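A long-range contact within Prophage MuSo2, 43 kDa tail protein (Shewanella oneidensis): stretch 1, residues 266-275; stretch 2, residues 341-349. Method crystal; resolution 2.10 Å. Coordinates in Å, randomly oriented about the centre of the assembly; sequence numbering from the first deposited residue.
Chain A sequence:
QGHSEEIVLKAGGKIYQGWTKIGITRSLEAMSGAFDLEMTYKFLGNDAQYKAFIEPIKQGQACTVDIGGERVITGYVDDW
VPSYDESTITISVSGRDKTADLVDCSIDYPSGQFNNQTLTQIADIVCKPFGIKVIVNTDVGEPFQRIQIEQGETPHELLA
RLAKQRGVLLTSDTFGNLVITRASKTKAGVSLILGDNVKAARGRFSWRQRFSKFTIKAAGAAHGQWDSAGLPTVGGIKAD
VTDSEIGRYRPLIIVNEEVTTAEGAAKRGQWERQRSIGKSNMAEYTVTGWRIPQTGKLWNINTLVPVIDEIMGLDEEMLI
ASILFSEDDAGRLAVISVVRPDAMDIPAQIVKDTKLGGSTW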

# COMPACT_ATOMS: atom_id res chain seq x y z
N ALA A 266 -13.36 28.52 12.74
CA ALA A 266 -12.09 29.24 12.68
C ALA A 266 -10.97 28.48 13.40
O ALA A 266 -9.83 28.45 12.93
CB ALA A 266 -12.25 30.65 13.26
N LYS A 267 -11.30 27.87 14.54
CA LYS A 267 -10.37 27.03 15.31
C LYS A 267 -9.99 25.74 14.56
O LYS A 267 -8.82 25.31 14.62
CB LYS A 267 -10.96 26.66 16.68
CG LYS A 267 -10.98 27.80 17.69
CD LYS A 267 -9.42 27.90 18.43
CE LYS A 267 -9.93 29.31 19.60
NZ LYS A 267 -8.68 28.68 21.06
N ARG A 268 -10.97 25.14 13.88
CA ARG A 268 -10.78 23.91 13.09
C ARG A 268 -10.02 24.21 11.81
O ARG A 268 -9.28 23.37 11.31
CB ARG A 268 -12.11 23.25 12.77
N GLY A 269 -10.24 25.41 11.27
CA GLY A 269 -9.44 25.91 10.15
C GLY A 269 -8.00 26.14 10.55
O GLY A 269 -7.09 25.81 9.81
N GLN A 270 -7.80 26.72 11.74
CA GLN A 270 -6.45 26.96 12.28
C GLN A 270 -5.71 25.66 12.52
O GLN A 270 -4.52 25.56 12.21
CB GLN A 270 -6.53 27.76 13.59
CG GLN A 270 -6.77 29.24 13.41
CD GLN A 270 -7.24 29.91 14.69
OE1 GLN A 270 -6.91 29.48 15.80
NE2 GLN A 270 -8.02 30.98 14.54
N TRP A 271 -6.42 24.67 13.06
CA TRP A 271 -5.90 23.31 13.22
C TRP A 271 -5.52 22.71 11.86
O TRP A 271 -4.54 21.96 11.76
CB TRP A 271 -6.94 22.41 13.92
CG TRP A 271 -6.72 20.93 13.70
CD1 TRP A 271 -7.00 20.22 12.56
CD2 TRP A 271 -6.16 19.99 14.63
NE1 TRP A 271 -6.65 18.90 12.73
CE2 TRP A 271 -6.14 18.73 13.99
CE3 TRP A 271 -5.67 20.09 15.94
CZ2 TRP A 271 -5.64 17.58 14.61
CZ3 TRP A 271 -5.18 18.93 16.57
CH2 TRP A 271 -5.17 17.70 15.90
N GLU A 272 -6.29 23.06 10.83
CA GLU A 272 -6.09 22.53 9.50
C GLU A 272 -4.83 23.09 8.86
O GLU A 272 -4.04 22.34 8.26
CB GLU A 272 -7.30 22.82 8.63
CG GLU A 272 -7.65 21.66 7.71
CD GLU A 272 -8.27 20.50 8.46
OE1 GLU A 272 -9.41 20.66 8.96
OE2 GLU A 272 -7.63 19.44 8.54
N ARG A 273 -4.64 24.41 8.99
CA ARG A 273 -3.42 25.10 8.54
C ARG A 273 -2.20 24.55 9.27
O ARG A 273 -1.17 24.26 8.66
CB ARG A 273 -3.54 26.62 8.76
CG ARG A 273 -2.29 27.41 8.37
CD ARG A 273 -2.39 28.88 8.71
NE ARG A 273 -2.58 29.09 10.14
CZ ARG A 273 -3.14 30.18 10.68
NH1 ARG A 273 -3.57 31.17 9.90
NH2 ARG A 273 -3.29 30.27 12.00
N GLN A 274 -2.34 24.37 10.58
CA GLN A 274 -1.25 23.87 11.40
C GLN A 274 -0.86 22.44 11.06
O GLN A 274 0.33 22.09 11.09
CB GLN A 274 -1.59 24.02 12.89
CG GLN A 274 -0.55 24.82 13.66
CD GLN A 274 0.17 25.88 12.80
OE1 GLN A 274 1.41 26.02 12.88
NE2 GLN A 274 -0.58 26.62 11.97
N ARG A 275 -1.84 21.61 10.71
CA ARG A 275 -1.59 20.23 10.33
C ARG A 275 -0.90 20.10 8.97
O ARG A 275 -0.05 19.24 8.79
CB ARG A 275 -2.88 19.42 10.34
CG ARG A 275 -2.72 17.98 9.86
CD ARG A 275 -4.06 17.28 9.77
NE ARG A 275 -4.51 16.78 11.06
CZ ARG A 275 -4.29 15.54 11.50
NH1 ARG A 275 -3.61 14.67 10.76
NH2 ARG A 275 -4.74 15.17 12.69
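Stretch 2 341-349: PDAMDIPAQ

No hydrogen bond joins the two stretches among the atoms modelled, and two of their closest approaches are unusually tight for non-bonded pairs: Lys267 NZ lies 3.0 Å from Pro347 CB, and Trp271 CZ3 lies 3.1 Å from Ile346 CD1. Stretch 1 is a helical segment, held by backbone hydrogen bonds such as Trp271 N to Lys267 O (2.9 Å) and Gln274 N to Gln270 O (3.0 Å). Stretch 2 has no regular helix or strand and runs along the helix in the opposite sense: Ala343 CA is 6.1 Å from Gln274 CA, Ile346 CA is 6.7 Å from Trp271 CA, and Pro347 and Ala348 reach Lys267. The helical repeat brings Lys267, Trp271 and Gln274 to one side, where they meet the loop in turn. Lys267 CB also lies 4.3 Å from Ala348 O. The CA-to-CB bond of Trp271 points sideways to the loop, but with chi1 t its ring end comes nearer and meets Ile346 CD1 obliquely, an apolar contact. The CA-to-CB bond of Gln274 points toward the loop; its OE1 is 4.3 Å from Ala343 CA and 3.5 Å from Asp342 O, two acceptors that cannot bond to each other. The CA-to-CB bond of selenomethionine Met344 points away, and the residue makes no contact with stretch 1. The stretches bury 372 Å², both sides summed; the Pro347 ring is incomplete, lacking CG and CD.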

# COMPACT_ATOMS: atom_id res chain seq x y z
N PRO A 341 8.56 24.62 16.59
CA PRO A 341 8.09 24.34 17.94
C PRO A 341 6.62 24.63 18.16
O PRO A 341 6.07 24.17 19.16
CB PRO A 341 8.92 25.29 18.82
CG PRO A 341 10.09 25.66 17.99
CD PRO A 341 9.58 25.68 16.58
N ASP A 342 6.01 25.41 17.27
CA ASP A 342 4.59 25.72 17.38
C ASP A 342 3.79 24.94 16.34
O ASP A 342 2.64 25.29 16.03
CB ASP A 342 4.34 27.23 17.27
CG ASP A 342 4.57 27.78 15.86
OD1 ASP A 342 5.38 27.20 15.10
OD2 ASP A 342 3.92 28.80 15.52
N ALA A 343 4.41 23.90 15.79
CA ALA A 343 3.76 23.02 14.82
C ALA A 343 2.93 22.00 15.56
O ALA A 343 1.97 21.46 15.00
CB ALA A 343 4.80 22.32 13.93
N MSE A 344 3.31 21.73 16.80
CA MSE A 344 2.56 20.83 17.67
C MSE A 344 1.93 21.58 18.84
O MSE A 344 1.94 21.10 19.98
CB MSE A 344 3.49 19.74 18.21
CG MSE A 344 4.18 18.92 17.15
SE MSE A 344 4.79 17.28 17.92
CE MSE A 344 3.08 16.47 18.41
N ASP A 345 1.40 22.77 18.57
CA ASP A 345 0.70 23.54 19.59
C ASP A 345 -0.65 23.97 19.05
O ASP A 345 -0.74 24.74 18.08
CB ASP A 345 1.54 24.75 20.04
N ILE A 346 -1.71 23.44 19.67
CA ILE A 346 -3.09 23.78 19.28
C ILE A 346 -3.86 24.38 20.48
O ILE A 346 -3.26 24.64 21.54
CB ILE A 346 -3.83 22.56 18.66
CG1 ILE A 346 -2.84 21.63 17.94
CG2 ILE A 346 -4.91 23.04 17.68
CD1 ILE A 346 -2.93 20.20 18.36
N PRO A 347 -5.17 24.60 20.30
CA PRO A 347 -5.98 25.32 21.28
C PRO A 347 -7.07 24.46 21.95
O PRO A 347 -7.04 24.24 23.17
CB PRO A 347 -6.60 26.58 20.64
N ALA A 348 -8.02 24.00 21.15
CA ALA A 348 -9.13 23.18 21.63
C ALA A 348 -10.09 22.86 20.48
O ALA A 348 -10.06 23.52 19.43
CB ALA A 348 -9.88 23.88 22.77
N GLN A 349 -10.93 21.86 20.69
CA GLN A 349 -11.93 21.46 19.71
C GLN A 349 -13.29 22.13 19.97
O GLN A 349 -13.38 23.07 20.78
CB GLN A 349 -12.06 19.93 19.68